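Local coordinates for protein D-mannose isomerase (Marinomonas mediterranea, PDB 5X32) that catalyses the reversible isomerization of D-mannose to D-fructose, acts less efficiently on D-lyxose, and cannot use D-glucose, at residues A[285-290]-A[338-343]; A[293-298]-A[302-307]; A[342-347]-A[354-359]. All blocks are in the same frame, centred on the assembly; numbering follows the deposited sequence.

Contact 1: A[285-290]-A[338-343]; sequences KAWDTK and LTLWEF
Trp287 carries this contact from its side, spanning the gap to Thr339, Leu340 and Phe343 on a neighbouring helix. The backbones themselves stay well apart, Trp287 CA lying 9.4 Å from Leu340 CA. With CG anti to the backbone N (chi1 -179°), the indole extends from CB across this gap, and its five-membered ring does not yet meet the helix. On that near part of the ring, the methyl CG2 of Thr289, from the same turn, lies in the plane at the indole edge. Contact with the helix begins along the six-membered ring. CE3 comes within 4.1 Å of Leu340 CD2, and the next atom, CZ3, closes to 3.5 Å from the same methyl, which sits at the ring edge. The two side chains run past each other in opposite senses.

Trp287 is the first residue to leave helical geometry after helix 271-286, and its indole bridges to helix 331-347 within the helical-hairpin architecture of the (alpha/alpha)6 barrel characteristic of this epimerase family. On the far side of the ring, CZ2 lies 4.0 Å from Thr339 CB. The outermost atom, CH2, packs 3.9 Å from Thr339 CB and 3.6 Å from the backbone Thr339 O. It also reaches Phe343 CB, one helical turn further along, at 4.2 Å. Thr339 OG1 lies over one indole face; it is hydrogen-bonded to Gln336 O and shares a further hydrogen bond with Tyr283 OH, and the Tyr283 ring stacks on Trp287. Leu340 turns further atoms onto Gln314, Ser317 and Phe318 of helix 311-328, and Phe343 likewise touches Gln314.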
# COMPACT_ATOMS: atom_id res chain seq x y z
N LYS A 285 12.15 2.70 17.49
CA LYS A 285 12.45 4.10 17.26
C LYS A 285 11.22 5.01 17.18
O LYS A 285 11.29 6.18 17.57
CB LYS A 285 13.29 4.30 16.00
CG LYS A 285 14.72 3.78 16.11
CD LYS A 285 15.50 4.30 14.93
CE LYS A 285 16.77 3.56 14.65
NZ LYS A 285 17.36 4.15 13.40
N ALA A 286 10.09 4.49 16.70
CA ALA A 286 8.99 5.38 16.30
C ALA A 286 7.77 5.33 17.23
O ALA A 286 6.86 6.18 17.13
CB ALA A 286 8.58 5.06 14.89
N TRP A 287 7.77 4.40 18.17
CA TRP A 287 6.62 4.29 19.04
C TRP A 287 6.63 5.42 20.06
O TRP A 287 7.64 5.68 20.72
CB TRP A 287 6.59 2.95 19.75
CG TRP A 287 5.40 2.80 20.63
CD1 TRP A 287 5.35 2.99 21.98
CD2 TRP A 287 4.08 2.46 20.22
NE1 TRP A 287 4.07 2.75 22.44
CE2 TRP A 287 3.27 2.44 21.38
CE3 TRP A 287 3.49 2.16 18.99
CZ2 TRP A 287 1.90 2.13 21.34
CZ3 TRP A 287 2.13 1.86 18.95
CH2 TRP A 287 1.36 1.85 20.12
N ASP A 288 5.52 6.12 20.11
CA ASP A 288 5.32 7.22 21.03
C ASP A 288 4.90 6.64 22.38
O ASP A 288 3.73 6.33 22.59
CB ASP A 288 4.29 8.18 20.43
CG ASP A 288 4.06 9.41 21.28
OD1 ASP A 288 4.49 9.43 22.46
OD2 ASP A 288 3.49 10.38 20.73
N THR A 289 5.86 6.53 23.30
CA THR A 289 5.66 5.85 24.58
C THR A 289 4.73 6.55 25.57
O THR A 289 4.30 5.94 26.55
CB THR A 289 7.00 5.65 25.31
OG1 THR A 289 7.74 6.88 25.28
CG2 THR A 289 7.81 4.55 24.64
N LYS A 290 4.43 7.82 25.32
CA LYS A 290 3.53 8.57 26.20
C LYS A 290 2.08 8.59 25.70
O LYS A 290 1.15 8.30 26.46
CB LYS A 290 4.05 10.01 26.34
CG LYS A 290 5.33 10.15 27.18
CD LYS A 290 5.54 8.95 28.13
CE LYS A 290 7.00 8.78 28.55
NZ LYS A 290 7.90 8.34 27.43
N LEU A 338 -1.33 -5.88 19.60
CA LEU A 338 -2.39 -5.34 20.46
C LEU A 338 -2.19 -3.86 20.75
O LEU A 338 -3.16 -3.12 20.83
CB LEU A 338 -2.49 -6.12 21.77
CG LEU A 338 -3.00 -7.55 21.55
CD1 LEU A 338 -3.14 -8.27 22.87
CD2 LEU A 338 -4.31 -7.57 20.74
N THR A 339 -0.95 -3.42 20.94
CA THR A 339 -0.72 -2.00 21.19
C THR A 339 -1.11 -1.15 19.97
O THR A 339 -1.71 -0.08 20.10
CB THR A 339 0.74 -1.70 21.58
OG1 THR A 339 1.62 -2.21 20.58
CG2 THR A 339 1.06 -2.35 22.91
N LEU A 340 -0.76 -1.63 18.79
CA LEU A 340 -1.06 -0.89 17.57
C LEU A 340 -2.57 -0.82 17.32
O LEU A 340 -3.10 0.24 16.99
CB LEU A 340 -0.34 -1.52 16.38
CG LEU A 340 1.17 -1.29 16.45
CD1 LEU A 340 1.92 -2.30 15.59
CD2 LEU A 340 1.48 0.14 16.00
N TRP A 341 -3.25 -1.94 17.51
CA TRP A 341 -4.70 -1.93 17.43
C TRP A 341 -5.34 -1.04 18.51
O TRP A 341 -6.32 -0.35 18.24
CB TRP A 341 -5.27 -3.34 17.51
CG TRP A 341 -5.47 -3.97 16.17
CD1 TRP A 341 -4.74 -4.99 15.63
CD2 TRP A 341 -6.46 -3.61 15.18
NE1 TRP A 341 -5.22 -5.29 14.37
CE2 TRP A 341 -6.27 -4.46 14.07
CE3 TRP A 341 -7.50 -2.66 15.14
CZ2 TRP A 341 -7.08 -4.39 12.92
CZ3 TRP A 341 -8.30 -2.59 13.98
CH2 TRP A 341 -8.08 -3.45 12.90
N GLU A 342 -4.81 -1.06 19.73
CA GLU A 342 -5.39 -0.23 20.79
C GLU A 342 -5.29 1.24 20.42
O GLU A 342 -6.29 1.96 20.42
CB GLU A 342 -4.72 -0.50 22.14
CG GLU A 342 -5.24 -1.78 22.77
CD GLU A 342 -4.37 -2.30 23.92
OE1 GLU A 342 -3.47 -1.56 24.39
OE2 GLU A 342 -4.59 -3.46 24.33
N PHE A 343 -4.09 1.67 20.03
CA PHE A 343 -3.93 3.06 19.61
C PHE A 343 -4.90 3.39 18.47
O PHE A 343 -5.54 4.45 18.48
CB PHE A 343 -2.49 3.33 19.14
CG PHE A 343 -2.33 4.66 18.46
CD1 PHE A 343 -2.21 5.82 19.20
CD2 PHE A 343 -2.37 4.76 17.08
CE1 PHE A 343 -2.07 7.05 18.57
CE2 PHE A 343 -2.24 5.98 16.45
CZ PHE A 343 -2.09 7.13 17.21

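Contact 2: A[293-298]-A[302-307]; sequences GLHYGY and GTVCDP
The imidazole of His295 receives Pro307 over one face, across the beta hairpin of strands 297-298 and 304-310: Pro307 CB stands 4.3 Å from the ring centroid and 27° off the normal, a CH-pi contact. Val304 approaches the same ring obliquely, its CG2 3.4 Å from His295 ND1, the two side chains crossing at about a right angle. His295 NE2 is weakly hydrogen-bonded to Asp288 OD2. The ring of Tyr296 is met at its edge, where Asp306 OD2 lies 3.1 Å from Tyr296 CD2, and carboxylate and phenol planes stand 76° apart.

The antiparallel pairing of the hairpin is interrupted by classic beta bulges. Tyr296 and Gly297 both sit across from Asp306, whose carbonyl O takes the Gly297 N-H at 3.3 Å between N and O, in the carbonyl plane on a lone pair, whereas the bond from Tyr296 N is weak. Cys305 and Asp306 are likewise both opposite Gly297: Gly297 O accepts from Cys305 N at 2.9 Å and from Asp306 N at 3.1 Å, both donors tilted from the carbonyl plane. Two bonds thus grip one oxygen, and the register slips by one before Tyr298 pairs with Val304 as a non-hydrogen-bonded pair.

Asp306 OD1 is hydrogen-bonded to Asp308 N, further along its own strand. The Tyr296 ring stacks on Tyr310, and the Tyr296 side chain is about 6 Å from that of His251, probably a catalytic proton donor/acceptor, as in relatives, and about as far from a phosphate ion that is probably a crystallisation component, consistent with the hairpin bordering the active site. Tyr298 (chi1 50°) carries its OH to a hydrogen bond with Glu218, while Tyr298 C lies 3.5 Å from Cys305 SG.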
# COMPACT_ATOMS: atom_id res chain seq x y z
N GLY A 293 1.15 5.03 19.42
CA GLY A 293 1.21 5.07 17.97
C GLY A 293 2.60 5.33 17.43
O GLY A 293 3.46 5.85 18.13
N LEU A 294 2.82 5.02 16.15
CA LEU A 294 4.09 5.30 15.52
C LEU A 294 4.13 6.65 14.83
O LEU A 294 3.22 7.03 14.07
CB LEU A 294 4.47 4.23 14.50
CG LEU A 294 4.55 2.80 15.01
CD1 LEU A 294 4.11 1.87 13.93
CD2 LEU A 294 5.98 2.48 15.51
N HIS A 295 5.18 7.39 15.15
CA HIS A 295 5.52 8.61 14.46
C HIS A 295 5.83 8.35 13.00
O HIS A 295 6.09 7.22 12.60
CB HIS A 295 6.70 9.28 15.17
CG HIS A 295 6.38 9.71 16.57
ND1 HIS A 295 7.27 9.59 17.61
CD2 HIS A 295 5.26 10.26 17.09
CE1 HIS A 295 6.70 10.04 18.72
NE2 HIS A 295 5.48 10.46 18.43
N TYR A 296 5.78 9.41 12.20
CA TYR A 296 5.89 9.27 10.76
C TYR A 296 7.32 9.08 10.27
O TYR A 296 7.56 8.36 9.30
CB TYR A 296 5.28 10.50 10.10
CG TYR A 296 5.12 10.40 8.60
CD1 TYR A 296 4.42 9.34 8.03
CD2 TYR A 296 5.62 11.38 7.78
CE1 TYR A 296 4.23 9.27 6.66
CE2 TYR A 296 5.45 11.32 6.41
CZ TYR A 296 4.76 10.27 5.85
OH TYR A 296 4.60 10.23 4.48
N GLY A 297 8.28 9.71 10.93
CA GLY A 297 9.65 9.64 10.46
C GLY A 297 10.67 10.06 11.49
O GLY A 297 10.41 10.96 12.31
N TYR A 298 11.82 9.39 11.46
CA TYR A 298 12.95 9.71 12.33
C TYR A 298 14.22 9.84 11.51
O TYR A 298 14.28 9.39 10.36
CB TYR A 298 13.12 8.66 13.43
CG TYR A 298 13.13 7.21 12.95
CD1 TYR A 298 14.26 6.67 12.33
CD2 TYR A 298 12.02 6.39 13.13
CE1 TYR A 298 14.27 5.35 11.89
CE2 TYR A 298 12.03 5.07 12.70
CZ TYR A 298 13.17 4.55 12.09
OH TYR A 298 13.17 3.24 11.67
N GLY A 302 18.04 8.54 14.65
CA GLY A 302 17.05 7.91 15.52
C GLY A 302 16.15 8.95 16.17
O GLY A 302 15.11 8.61 16.74
N THR A 303 16.54 10.21 16.08
CA THR A 303 15.68 11.30 16.54
C THR A 303 14.39 11.35 15.74
O THR A 303 14.43 11.40 14.50
CB THR A 303 16.36 12.66 16.38
OG1 THR A 303 17.58 12.69 17.14
CG2 THR A 303 15.43 13.77 16.82
N VAL A 304 13.24 11.40 16.42
CA VAL A 304 11.97 11.59 15.73
C VAL A 304 11.95 12.99 15.13
O VAL A 304 12.11 13.98 15.85
CB VAL A 304 10.75 11.41 16.66
CG1 VAL A 304 9.46 11.87 15.97
CG2 VAL A 304 10.63 9.97 17.13
N CYS A 305 11.75 13.09 13.83
CA CYS A 305 11.78 14.39 13.18
C CYS A 305 10.46 14.78 12.50
O CYS A 305 10.33 15.88 11.98
CB CYS A 305 12.96 14.44 12.22
SG CYS A 305 12.96 13.12 11.03
N ASP A 306 9.49 13.87 12.54
CA ASP A 306 8.11 14.15 12.15
C ASP A 306 7.20 13.30 13.02
O ASP A 306 7.07 12.09 12.82
CB ASP A 306 7.88 13.83 10.66
CG ASP A 306 6.48 14.22 10.16
OD1 ASP A 306 5.56 14.53 10.97
OD2 ASP A 306 6.29 14.20 8.92
N PRO A 307 6.53 13.92 13.98
CA PRO A 307 5.79 13.13 14.97
C PRO A 307 4.35 12.82 14.61
O PRO A 307 3.67 12.17 15.40
CB PRO A 307 5.85 14.01 16.21
CG PRO A 307 5.91 15.40 15.66
CD PRO A 307 6.68 15.33 14.39

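Contact 3: A[342-347]-A[354-359]; sequences EFSWNH and GAWYRI
Ser344 and Trp356 meet because both first torsions set the outer group beside the backbone N: Ser344 OG at chi1 -66° and Trp356 CG at chi1 -75°. The indole then reaches across from a chain segment without regular structure towards the last turns of helix 331-347, in the (alpha/alpha)6 barrel typical of this family. Its six-membered ring leads, with CH2 3.1 Å from Ser344 OG and 3.4 Å from Ser344 CB, and CZ3 3.5 Å from OG. The hydroxyl comes up obliquely to the ring; OG is hydrogen-bonded to Leu340 O, one turn back in its own helix.

Trp356 also packs on Phe311 and Gln314 of helix 311-328, and its ring meets that of His15. Its side chain is about 8 Å from that of His380, which by analogy with related enzymes is likely to shuttle a proton in catalysis. With an alanine in place of Trp356 the indole is gone, which is likely to open a gap beside Ser344 and leave Phe311 and His15 without their ring partner.

The second point of contact is at His347. Its CB points away from segment 354-359 and lies over one face of the Phe343 ring. Tyr357 is also joined by a backbone hydrogen bond to Met348, the residue after His347. It is the backbone carbonyl of His347 that touches Tyr357: His347 O sits in the ring plane at the edge, 3.3 Å from Tyr357 CD2.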
# COMPACT_ATOMS: atom_id res chain seq x y z
N GLU A 342 -4.81 -1.06 19.73
CA GLU A 342 -5.39 -0.23 20.79
C GLU A 342 -5.29 1.24 20.42
O GLU A 342 -6.29 1.96 20.42
CB GLU A 342 -4.72 -0.50 22.14
CG GLU A 342 -5.24 -1.78 22.77
CD GLU A 342 -4.37 -2.30 23.92
OE1 GLU A 342 -3.47 -1.56 24.39
OE2 GLU A 342 -4.59 -3.46 24.33
N PHE A 343 -4.09 1.67 20.03
CA PHE A 343 -3.93 3.06 19.61
C PHE A 343 -4.90 3.39 18.47
O PHE A 343 -5.54 4.45 18.48
CB PHE A 343 -2.49 3.33 19.14
CG PHE A 343 -2.33 4.66 18.46
CD1 PHE A 343 -2.21 5.82 19.20
CD2 PHE A 343 -2.37 4.76 17.08
CE1 PHE A 343 -2.07 7.05 18.57
CE2 PHE A 343 -2.24 5.98 16.45
CZ PHE A 343 -2.09 7.13 17.21
N SER A 344 -5.00 2.48 17.50
CA SER A 344 -5.86 2.68 16.34
C SER A 344 -7.35 2.82 16.68
O SER A 344 -8.06 3.70 16.16
CB SER A 344 -5.66 1.53 15.35
OG SER A 344 -4.35 1.55 14.83
N TRP A 345 -7.82 1.93 17.54
CA TRP A 345 -9.20 1.90 17.97
C TRP A 345 -9.55 3.18 18.71
O TRP A 345 -10.65 3.75 18.54
CB TRP A 345 -9.44 0.69 18.85
CG TRP A 345 -10.87 0.38 19.08
CD1 TRP A 345 -11.57 0.54 20.25
CD2 TRP A 345 -11.78 -0.21 18.14
NE1 TRP A 345 -12.86 0.10 20.08
CE2 TRP A 345 -13.02 -0.35 18.80
CE3 TRP A 345 -11.67 -0.60 16.81
CZ2 TRP A 345 -14.14 -0.88 18.16
CZ3 TRP A 345 -12.79 -1.13 16.18
CH2 TRP A 345 -14.01 -1.27 16.86
N ASN A 346 -8.60 3.64 19.54
CA ASN A 346 -8.81 4.83 20.36
C ASN A 346 -8.59 6.17 19.63
O ASN A 346 -8.96 7.21 20.15
CB ASN A 346 -7.91 4.79 21.61
CG ASN A 346 -8.27 3.66 22.55
OD1 ASN A 346 -9.43 3.26 22.62
ND2 ASN A 346 -7.30 3.14 23.27
N HIS A 347 -7.93 6.17 18.47
CA HIS A 347 -7.61 7.46 17.84
C HIS A 347 -7.71 7.57 16.30
O HIS A 347 -7.87 8.68 15.77
CB HIS A 347 -6.19 7.85 18.26
CG HIS A 347 -6.03 7.96 19.74
ND1 HIS A 347 -6.47 9.04 20.46
CD2 HIS A 347 -5.50 7.10 20.64
CE1 HIS A 347 -6.21 8.85 21.74
NE2 HIS A 347 -5.63 7.68 21.88
N GLY A 354 -17.27 5.35 10.14
CA GLY A 354 -16.50 4.23 9.63
C GLY A 354 -15.21 4.68 8.96
O GLY A 354 -15.06 5.87 8.65
N ALA A 355 -14.31 3.72 8.74
CA ALA A 355 -13.02 3.94 8.07
C ALA A 355 -12.08 4.77 8.94
O ALA A 355 -12.50 5.39 9.91
CB ALA A 355 -13.19 4.59 6.69
N TRP A 356 -10.81 4.84 8.53
CA TRP A 356 -9.77 5.43 9.35
C TRP A 356 -9.57 6.92 9.12
O TRP A 356 -9.65 7.39 8.00
CB TRP A 356 -8.44 4.72 9.10
CG TRP A 356 -8.28 3.36 9.71
CD1 TRP A 356 -9.14 2.31 9.61
CD2 TRP A 356 -7.16 2.88 10.45
NE1 TRP A 356 -8.63 1.21 10.27
CE2 TRP A 356 -7.41 1.54 10.79
CE3 TRP A 356 -5.95 3.47 10.87
CZ2 TRP A 356 -6.51 0.77 11.54
CZ3 TRP A 356 -5.05 2.69 11.61
CH2 TRP A 356 -5.34 1.36 11.93
N TYR A 357 -9.31 7.66 10.18
CA TYR A 357 -8.81 9.01 10.03
C TYR A 357 -7.46 8.91 9.34
O TYR A 357 -6.75 7.91 9.51
CB TYR A 357 -8.67 9.72 11.38
CG TYR A 357 -9.98 9.93 12.10
CD1 TYR A 357 -11.13 10.33 11.43
CD2 TYR A 357 -10.06 9.67 13.46
CE1 TYR A 357 -12.33 10.50 12.10
CE2 TYR A 357 -11.24 9.85 14.14
CZ TYR A 357 -12.37 10.26 13.46
OH TYR A 357 -13.50 10.40 14.19
N ARG A 358 -7.09 9.91 8.57
CA ARG A 358 -5.86 9.82 7.81
C ARG A 358 -4.65 10.17 8.68
O ARG A 358 -3.61 9.51 8.62
CB ARG A 358 -5.92 10.74 6.60
CG ARG A 358 -4.71 10.65 5.72
CD ARG A 358 -4.74 11.69 4.63
NE ARG A 358 -3.37 11.99 4.24
CZ ARG A 358 -2.67 13.05 4.67
NH1 ARG A 358 -3.23 13.95 5.47
NH2 ARG A 358 -1.42 13.21 4.27
N ILE A 359 -4.79 11.19 9.50
CA ILE A 359 -3.63 11.73 10.18
C ILE A 359 -3.96 12.52 11.44
O ILE A 359 -4.83 13.38 11.43
CB ILE A 359 -2.83 12.61 9.21
CG1 ILE A 359 -1.62 13.24 9.90
CG2 ILE A 359 -3.74 13.65 8.59
CD1 ILE A 359 -0.87 14.22 9.03

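Overall arrangement
Along the chain, contact 2 is nested within the loop that contact 1 closes, and contact 3 begins on the helix where contact 1 ends. Contacts 1 and 3 both use helix 331-347, sharing Glu342 and Phe343, with centres about 12 Å apart. Contact 2 lies about 12 Å from contact 1 and 18 Å from contact 3, centre to centre. Its hairpin follows helix 271-286, and probable backbone hydrogen bonds join Ala286 O to His295 N and Asp288 N to Gly293 O. Gly293, at the start of contact 2, also packs against Trp287 and against Phe343 on the shared helix. Strand 359-360 pairs with 304-310, linking the end of contact 3 to the hairpin's sheet in this part of the catalytic barrel.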